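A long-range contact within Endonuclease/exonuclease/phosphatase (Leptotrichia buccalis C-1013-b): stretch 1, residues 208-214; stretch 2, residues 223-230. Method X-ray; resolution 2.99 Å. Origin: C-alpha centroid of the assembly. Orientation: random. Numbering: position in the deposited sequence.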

ATOM      1  N   ASP A 208      17.912   3.330  -7.240  1.00 57.31           N
ATOM      2  CA  ASP A 208      17.430   2.837  -8.544  1.00 56.30           C
ATOM      3  C   ASP A 208      15.916   2.586  -8.622  1.00 53.39           C
ATOM      4  O   ASP A 208      15.341   2.546  -9.714  1.00 53.19           O
ATOM      5  N   GLY A 209      15.296   2.399  -7.458  1.00 51.27           N
ATOM      6  CA  GLY A 209      13.853   2.339  -7.339  1.00 48.80           C
ATOM      7  C   GLY A 209      13.185   1.007  -7.630  1.00 47.94           C
ATOM      8  O   GLY A 209      11.960   0.925  -7.607  1.00 47.84           O
ATOM      9  N   ILE A 210      13.980  -0.027  -7.895  1.00 47.86           N
ATOM     10  CA  ILE A 210      13.483  -1.378  -8.187  1.00 47.48           C
ATOM     11  C   ILE A 210      12.695  -1.963  -7.012  1.00 46.51           C
ATOM     12  O   ILE A 210      13.211  -2.015  -5.894  1.00 46.89           O
ATOM     13  N   THR A 211      11.455  -2.398  -7.263  1.00 45.67           N
ATOM     14  CA  THR A 211      10.617  -3.003  -6.206  1.00 45.84           C
ATOM     15  C   THR A 211      10.357  -4.504  -6.335  1.00 47.24           C
ATOM     16  O   THR A 211       9.951  -5.145  -5.371  1.00 47.78           O
ATOM     17  N   VAL A 212      10.560  -5.053  -7.523  1.00 49.14           N
ATOM     18  CA  VAL A 212      10.438  -6.491  -7.735  1.00 52.31           C
ATOM     19  C   VAL A 212      11.695  -6.961  -8.438  1.00 56.02           C
ATOM     20  O   VAL A 212      12.110  -6.362  -9.429  1.00 56.14           O
ATOM     21  N   ASP A 213      12.304  -8.019  -7.913  1.00 61.39           N
ATOM     22  CA  ASP A 213      13.521  -8.588  -8.479  1.00 67.46           C
ATOM     23  C   ASP A 213      13.317 -10.095  -8.598  1.00 71.88           C
ATOM     24  O   ASP A 213      13.020 -10.754  -7.609  1.00 72.63           O
ATOM     25  N   LYS A 214      13.455 -10.638  -9.803  1.00 76.83           N
ATOM     26  CA  LYS A 214      13.296 -12.082  -9.994  1.00 82.75           C
ATOM     27  C   LYS A 214      14.625 -12.787 -10.325  1.00 88.76           C
ATOM     28  O   LYS A 214      14.835 -13.243 -11.455  1.00 90.12           O
ATOM     29  N   LYS A 223      17.290  -7.765 -16.967  1.00115.21           N
ATOM     30  CA  LYS A 223      16.203  -8.498 -17.633  1.00113.15           C
ATOM     31  C   LYS A 223      14.894  -8.566 -16.808  1.00105.90           C
ATOM     32  O   LYS A 223      13.802  -8.365 -17.347  1.00105.68           O
ATOM     33  N   ALA A 224      15.016  -8.815 -15.504  1.00 98.54           N
ATOM     34  CA  ALA A 224      13.857  -9.039 -14.639  1.00 89.90           C
ATOM     35  C   ALA A 224      13.829  -8.122 -13.410  1.00 83.00           C
ATOM     36  O   ALA A 224      13.452  -8.541 -12.315  1.00 81.40           O
ATOM     37  N   LYS A 225      14.234  -6.871 -13.597  1.00 74.11           N
ATOM     38  CA  LYS A 225      14.184  -5.879 -12.531  1.00 67.79           C
ATOM     39  C   LYS A 225      13.129  -4.810 -12.836  1.00 64.23           C
ATOM     40  O   LYS A 225      13.175  -4.147 -13.871  1.00 64.24           O
ATOM     41  N   LYS A 226      12.167  -4.656 -11.932  1.00 59.24           N
ATOM     42  CA  LYS A 226      10.997  -3.831 -12.212  1.00 55.72           C
ATOM     43  C   LYS A 226      10.672  -2.829 -11.103  1.00 52.60           C
ATOM     44  O   LYS A 226      11.090  -2.982  -9.955  1.00 51.97           O
ATOM     45  N   ARG A 227       9.933  -1.792 -11.473  1.00 49.90           N
ATOM     46  CA  ARG A 227       9.381  -0.861 -10.509  1.00 47.04           C
ATOM     47  C   ARG A 227       7.860  -0.883 -10.685  1.00 45.48           C
ATOM     48  O   ARG A 227       7.320  -0.263 -11.609  1.00 45.50           O
ATOM     49  N   LEU A 228       7.194  -1.634  -9.809  1.00 43.02           N
ATOM     50  CA  LEU A 228       5.773  -1.922  -9.924  1.00 41.50           C
ATOM     51  C   LEU A 228       4.946  -1.235  -8.845  1.00 40.64           C
ATOM     52  O   LEU A 228       3.729  -1.059  -8.991  1.00 40.66           O
ATOM     53  N   ASP A 229       5.615  -0.887  -7.747  1.00 39.79           N
ATOM     54  CA  ASP A 229       4.986  -0.246  -6.595  1.00 38.83           C
ATOM     55  C   ASP A 229       5.277   1.252  -6.630  1.00 38.60           C
ATOM     56  O   ASP A 229       6.342   1.671  -7.099  1.00 38.85           O
ATOM     57  N   TYR A 230       4.340   2.063  -6.141  1.00 37.65           N
ATOM     58  CA  TYR A 230       4.514   3.515  -6.186  1.00 37.36           C
ATOM     59  C   TYR A 230       3.930   4.252  -5.002  1.00 36.67           C
ATOM     60  O   TYR A 230       3.158   3.703  -4.226  1.00 36.48           O
TER

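Lys-223 lies out of reach of stretch 1, and its side chain is poorly ordered. Contact begins at Ala-224, whose CB points toward stretch 1 and sits 4.0 Å from CB of Lys-214. The backbone holds this pair together: Lys-214 N donates to Ala-224 O at 3.3 Å. Lys-214 has chi1 m, and the end of its chain leads away.

Lys-225 pairs with Asp-213 in the antiparallel ladder, and both side chains lie on the same face of the sheet. Lys-225 has chi1 m and Asp-213 has chi1 t. The contact is made by the aliphatic part of the lysine: its CD is 3.8 Å from Asp-213 OD2 and 3.9 Å from Ile-210 CG2. Ile-210 is m at both chi angles.

Lys-226 pairs with Val-212, and their side chains share the other face, CB to CB 4.5 Å. Lys-226 N donates to Val-212 O at 3.0 Å. Lys-226 O accepts from both Val-212 N at 3.2 Å and Thr-211 N at 2.8 Å.

Arg-227, chi1 t, runs beside Gly-209, with its CG 3.1 Å from Gly-209 O. A CB on Gly-209 would be tight against Arg-227 CD, at 3.2 Å, and the positive phi also favours glycine.

Leu-228, chi1 m and chi2 t, brings CD1 to 3.8 Å from CG2 of Val-212, which has chi1 t. This is an apolar contact. Its backbone serves a polar one: Leu-228 N donates to Thr-211 OG1 at 3.0 Å.

Asp-229, chi1 m, points toward stretch 1. Its OD1 accepts from Thr-211 OG1 at 3.1 Å. Thr-211, chi1 p, also points inward, so its buried hydroxyl both accepts and donates, linking two successive residues of stretch 2. Tyr-230 directs its CB away and makes no contact.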

ATOM      1  CB  ASP A 208      18.194   1.578  -8.953  1.00 58.21           C
ATOM      2  CG  ASP A 208      18.057   0.442  -7.947  1.00 59.14           C
ATOM      3  OD1 ASP A 208      17.111   0.446  -7.116  1.00 57.98           O
ATOM      4  OD2 ASP A 208      18.915  -0.468  -8.004  1.00 62.11           O
ATOM      5  CB  ILE A 210      14.678  -2.312  -8.552  1.00 49.02           C
ATOM      6  CG1 ILE A 210      15.410  -1.783  -9.795  1.00 50.82           C
ATOM      7  CG2 ILE A 210      14.248  -3.783  -8.743  1.00 49.24           C
ATOM      8  CD1 ILE A 210      14.494  -1.464 -10.988  1.00 51.06           C
ATOM      9  CB  THR A 211       9.248  -2.286  -6.007  1.00 45.50           C
ATOM     10  OG1 THR A 211       8.525  -2.231  -7.243  1.00 45.53           O
ATOM     11  CG2 THR A 211       9.443  -0.894  -5.467  1.00 45.06           C
ATOM     12  CB  VAL A 212       9.205  -6.849  -8.585  1.00 51.63           C
ATOM     13  CG1 VAL A 212       9.066  -8.355  -8.726  1.00 51.55           C
ATOM     14  CG2 VAL A 212       7.954  -6.270  -7.966  1.00 51.67           C
ATOM     15  CB  ASP A 213      14.702  -8.260  -7.559  1.00 68.68           C
ATOM     16  CG  ASP A 213      16.057  -8.666  -8.138  1.00 72.07           C
ATOM     17  OD1 ASP A 213      16.149  -9.636  -8.925  1.00 73.04           O
ATOM     18  OD2 ASP A 213      17.051  -8.002  -7.769  1.00 73.79           O
ATOM     19  CB  LYS A 214      12.232 -12.383 -11.056  1.00 82.00           C
ATOM     20  CG  LYS A 214      10.844 -11.880 -10.723  1.00 79.90           C
ATOM     21  CD  LYS A 214       9.830 -12.410 -11.730  1.00 81.43           C
ATOM     22  CE  LYS A 214       8.535 -11.588 -11.738  1.00 80.13           C
ATOM     23  NZ  LYS A 214       7.594 -11.934 -10.627  1.00 79.74           N
ATOM     24  CB  LYS A 223      16.717  -9.909 -18.019  1.00116.78           C
ATOM     25  CG  LYS A 223      15.661 -10.985 -18.307  1.00119.72           C
ATOM     26  CD  LYS A 223      15.088 -10.884 -19.720  1.00127.56           C
ATOM     27  CE  LYS A 223      13.807 -11.718 -19.837  1.00128.90           C
ATOM     28  NZ  LYS A 223      13.123 -11.498 -21.181  1.00132.60           N
ATOM     29  CB  ALA A 224      13.798 -10.512 -14.224  1.00 90.61           C
ATOM     30  CB  LYS A 225      15.561  -5.254 -12.297  1.00 68.60           C
ATOM     31  CG  LYS A 225      16.536  -6.174 -11.576  1.00 69.32           C
ATOM     32  CD  LYS A 225      17.329  -5.416 -10.520  1.00 69.68           C
ATOM     33  CE  LYS A 225      18.592  -4.776 -11.078  1.00 71.31           C
ATOM     34  NZ  LYS A 225      19.762  -5.648 -10.844  1.00 71.75           N
ATOM     35  CB  LYS A 226       9.774  -4.716 -12.483  1.00 55.27           C
ATOM     36  CG  LYS A 226       9.850  -5.608 -13.721  1.00 56.65           C
ATOM     37  CD  LYS A 226       8.523  -6.343 -13.882  1.00 57.27           C
ATOM     38  CE  LYS A 226       8.354  -6.997 -15.245  1.00 59.57           C
ATOM     39  NZ  LYS A 226       8.700  -8.441 -15.186  1.00 60.09           N
ATOM     40  CB  ARG A 227       9.971   0.533 -10.712  1.00 47.51           C
ATOM     41  CG  ARG A 227       9.659   1.512  -9.613  1.00 46.23           C
ATOM     42  CD  ARG A 227      10.449   2.795  -9.760  1.00 47.00           C
ATOM     43  NE  ARG A 227       9.551   3.944  -9.729  1.00 46.45           N
ATOM     44  CZ  ARG A 227       9.451   4.844 -10.700  1.00 45.91           C
ATOM     45  NH1 ARG A 227      10.221   4.775 -11.774  1.00 46.03           N
ATOM     46  NH2 ARG A 227       8.596   5.838 -10.578  1.00 45.74           N
ATOM     47  CB  LEU A 228       5.551  -3.418  -9.805  1.00 40.87           C
ATOM     48  CG  LEU A 228       6.010  -4.358 -10.911  1.00 41.39           C
ATOM     49  CD1 LEU A 228       5.369  -5.718 -10.661  1.00 41.43           C
ATOM     50  CD2 LEU A 228       5.627  -3.846 -12.293  1.00 41.69           C
ATOM     51  CB  ASP A 229       5.537  -0.849  -5.299  1.00 38.88           C
ATOM     52  CG  ASP A 229       5.252  -2.354  -5.170  1.00 39.31           C
ATOM     53  OD1 ASP A 229       5.966  -3.170  -5.812  1.00 40.09           O
ATOM     54  OD2 ASP A 229       4.329  -2.719  -4.399  1.00 41.14           O
ATOM     55  CB  TYR A 230       3.857   4.097  -7.432  1.00 37.97           C
ATOM     56  CG  TYR A 230       4.307   3.518  -8.742  1.00 39.36           C
ATOM     57  CD1 TYR A 230       5.354   4.095  -9.453  1.00 41.12           C
ATOM     58  CD2 TYR A 230       3.666   2.408  -9.289  1.00 39.89           C
ATOM     59  CE1 TYR A 230       5.762   3.579 -10.674  1.00 42.35           C
ATOM     60  CE2 TYR A 230       4.065   1.879 -10.504  1.00 41.32           C
ATOM     61  CZ  TYR A 230       5.110   2.472 -11.194  1.00 42.31           C
ATOM     62  OH  TYR A 230       5.505   1.951 -12.402  1.00 43.68           O
TER